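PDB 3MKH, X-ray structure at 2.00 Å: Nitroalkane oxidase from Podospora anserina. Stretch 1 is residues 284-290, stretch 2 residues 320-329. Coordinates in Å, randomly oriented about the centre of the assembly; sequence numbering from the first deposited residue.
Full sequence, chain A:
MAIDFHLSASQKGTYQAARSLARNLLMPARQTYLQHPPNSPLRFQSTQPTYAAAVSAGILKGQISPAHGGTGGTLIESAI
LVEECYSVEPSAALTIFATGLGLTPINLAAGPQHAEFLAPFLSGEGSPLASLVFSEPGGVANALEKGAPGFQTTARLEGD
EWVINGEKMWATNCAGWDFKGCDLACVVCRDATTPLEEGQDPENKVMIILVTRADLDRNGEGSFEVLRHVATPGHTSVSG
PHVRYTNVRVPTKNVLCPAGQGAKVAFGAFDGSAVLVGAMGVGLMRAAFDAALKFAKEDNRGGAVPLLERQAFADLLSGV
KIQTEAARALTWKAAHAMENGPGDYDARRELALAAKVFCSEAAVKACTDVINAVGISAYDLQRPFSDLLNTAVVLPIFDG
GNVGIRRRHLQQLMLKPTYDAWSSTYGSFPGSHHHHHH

Stretch 1 (284-290) LMRAAFD
Stretch 2, residues 320-329: VKIQTEAARA

Two helical segments, 284-290 and 320-329, both continuing beyond their ends, run nearly antiparallel: their N-to-C directions differ by 157° (signed crossing angle -157°), and their axes approach to 9.6 Å. Regular helical torsions, phi near -60° and psi near -45°, hold throughout. The register pairs Met 285 with Thr 324 (CA to CA 6.0 Å) and, one turn on in stretch 1 and one turn back in stretch 2, Phe 289 with Val 320 (CA to CA 6.6 Å). No hydrogen bond crosses; packing alone buries 398 Å².

Leu 284 stays out of reach. Met 285 points toward the partner and is the knob, seated among Val 320, Gln 323, Thr 324 and Ala 327. Its m, t, p rotamer lays SD 4.1 Å from Ala 327 CB, an apolar contact with a methyl, and brings CE within 3.7 Å of Gln 323 CB. Met 285 CB lies 3.3 Å from Thr 324 OG1, an ordinary van der Waals contact. The Thr 324 hydroxyl, chi1 m, is engaged on its own helix, donating from OG1 to Val 320 O at 2.8 Å.

The CA-to-CB bond of Arg 286 points sideways; with chi1 t, its NE sits 4.1 Å from Arg 328 NH2, edge to edge. This is an approach of like charges, not a bond. Both guanidiniums hydrogen-bond elsewhere in the structure, and Arg 328 NH1 forms a salt bridge with Glu 325 OE1 at 3.0 Å. Ala 287 makes no contact, and Ala 288 points toward the partner without touching it.

Phe 289, chi1 t and chi2 89°, closes the other end. Its CB meets Val 320 CG1 at 4.1 Å, while CE1 lies 3.6 Å from Lys 321 CB. Lys 321 (t, p, t, p) lays its aliphatic chain over one ring face, CD 4.0 Å from the Phe 289 ring centroid in a CH-pi contact; its NZ travels on to Glu 325 OE2, a 2.8 Å salt bridge. Asp 290 lies beyond reach.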

# COMPACT_ATOMS: atom_id res chain seq x y z
N LEU A 284 11.33 -0.93 17.24
CA LEU A 284 11.86 -1.72 16.13
C LEU A 284 12.11 -0.84 14.91
O LEU A 284 13.07 -1.05 14.18
CB LEU A 284 10.92 -2.85 15.75
CG LEU A 284 10.67 -3.95 16.77
CD1 LEU A 284 9.68 -4.97 16.21
CD2 LEU A 284 12.00 -4.62 17.18
N MET A 285 11.22 0.13 14.67
CA MET A 285 11.36 1.02 13.52
C MET A 285 12.62 1.86 13.66
O MET A 285 13.40 1.99 12.72
CB MET A 285 10.12 1.91 13.36
CG MET A 285 8.87 1.09 13.01
SD MET A 285 7.32 2.01 13.04
CE MET A 285 7.52 2.99 11.55
N ARG A 286 12.80 2.42 14.85
CA ARG A 286 14.03 3.15 15.17
C ARG A 286 15.26 2.26 14.95
O ARG A 286 16.22 2.67 14.31
CB ARG A 286 13.97 3.65 16.63
CG ARG A 286 15.31 4.12 17.15
CD ARG A 286 15.15 5.35 18.04
NE ARG A 286 14.57 5.10 19.37
CZ ARG A 286 15.25 4.64 20.40
NH1 ARG A 286 16.54 4.32 20.26
NH2 ARG A 286 14.66 4.49 21.58
N ALA A 287 15.22 1.03 15.46
CA ALA A 287 16.37 0.14 15.28
C ALA A 287 16.63 -0.16 13.80
O ALA A 287 17.77 -0.20 13.36
CB ALA A 287 16.19 -1.18 16.06
N ALA A 288 15.57 -0.39 13.03
CA ALA A 288 15.73 -0.70 11.61
C ALA A 288 16.29 0.51 10.87
O ALA A 288 17.22 0.39 10.06
CB ALA A 288 14.39 -1.15 11.01
N PHE A 289 15.72 1.68 11.15
CA PHE A 289 16.22 2.92 10.54
C PHE A 289 17.70 3.14 10.88
O PHE A 289 18.51 3.41 10.00
CB PHE A 289 15.40 4.12 10.99
CG PHE A 289 15.92 5.42 10.45
CD1 PHE A 289 15.48 5.90 9.22
CD2 PHE A 289 16.86 6.15 11.15
CE1 PHE A 289 15.97 7.11 8.70
CE2 PHE A 289 17.36 7.34 10.65
CZ PHE A 289 16.91 7.82 9.42
N ASP A 290 18.04 3.03 12.16
CA ASP A 290 19.42 3.23 12.60
C ASP A 290 20.40 2.27 11.95
O ASP A 290 21.50 2.67 11.56
CB ASP A 290 19.53 3.08 14.12
CG ASP A 290 18.97 4.29 14.88
OD1 ASP A 290 18.61 5.31 14.25
OD2 ASP A 290 18.88 4.20 16.12
N VAL A 320 10.74 5.33 5.92
CA VAL A 320 10.76 4.72 7.23
C VAL A 320 10.82 5.77 8.35
O VAL A 320 10.12 5.65 9.34
CB VAL A 320 11.94 3.73 7.39
CG1 VAL A 320 12.04 3.26 8.84
CG2 VAL A 320 11.78 2.54 6.43
N LYS A 321 11.67 6.79 8.19
CA LYS A 321 11.77 7.84 9.21
C LYS A 321 10.42 8.54 9.43
O LYS A 321 9.98 8.79 10.56
CB LYS A 321 12.84 8.87 8.82
CG LYS A 321 13.18 9.90 9.92
CD LYS A 321 13.66 9.23 11.18
CE LYS A 321 14.55 10.15 12.00
NZ LYS A 321 13.83 11.38 12.46
N ILE A 322 9.74 8.86 8.34
CA ILE A 322 8.45 9.53 8.45
C ILE A 322 7.44 8.68 9.23
O ILE A 322 6.77 9.15 10.15
CB ILE A 322 7.90 9.88 7.06
CG1 ILE A 322 8.71 11.03 6.46
CG2 ILE A 322 6.42 10.23 7.16
CD1 ILE A 322 8.76 11.05 4.94
N GLN A 323 7.34 7.41 8.85
CA GLN A 323 6.40 6.50 9.52
C GLN A 323 6.70 6.36 11.00
O GLN A 323 5.78 6.27 11.83
CB GLN A 323 6.40 5.14 8.82
CG GLN A 323 5.85 5.18 7.38
CD GLN A 323 4.35 5.47 7.35
OE1 GLN A 323 3.59 4.91 8.14
NE2 GLN A 323 3.93 6.33 6.43
N THR A 324 8.00 6.35 11.33
CA THR A 324 8.44 6.21 12.72
C THR A 324 8.03 7.43 13.55
O THR A 324 7.59 7.30 14.69
CB THR A 324 9.97 5.99 12.83
OG1 THR A 324 10.35 4.89 12.01
CG2 THR A 324 10.37 5.65 14.28
N GLU A 325 8.18 8.61 12.97
CA GLU A 325 7.79 9.84 13.68
C GLU A 325 6.27 9.87 13.89
O GLU A 325 5.81 10.19 14.98
CB GLU A 325 8.30 11.09 12.94
CG GLU A 325 9.84 11.15 12.85
CD GLU A 325 10.52 11.27 14.21
OE1 GLU A 325 9.81 11.34 15.23
OE2 GLU A 325 11.76 11.33 14.27
N ALA A 326 5.49 9.50 12.88
CA ALA A 326 4.04 9.38 13.06
C ALA A 326 3.68 8.36 14.14
O ALA A 326 2.80 8.60 14.97
CB ALA A 326 3.37 8.98 11.76
N ALA A 327 4.35 7.20 14.11
CA ALA A 327 4.10 6.13 15.08
C ALA A 327 4.33 6.59 16.53
O ALA A 327 3.50 6.32 17.41
CB ALA A 327 4.98 4.88 14.76
N ARG A 328 5.46 7.25 16.78
CA ARG A 328 5.76 7.71 18.14
C ARG A 328 4.77 8.77 18.60
O ARG A 328 4.28 8.74 19.72
CB ARG A 328 7.20 8.24 18.30
CG ARG A 328 7.56 8.47 19.76
CD ARG A 328 8.93 9.14 19.95
NE ARG A 328 10.01 8.29 19.49
CZ ARG A 328 10.71 8.50 18.38
NH1 ARG A 328 10.43 9.55 17.60
NH2 ARG A 328 11.69 7.66 18.05
N ALA A 329 4.47 9.72 17.71
CA ALA A 329 3.52 10.79 17.99
C ALA A 329 2.16 10.21 18.38
O ALA A 329 1.56 10.63 19.38
CB ALA A 329 3.39 11.71 16.77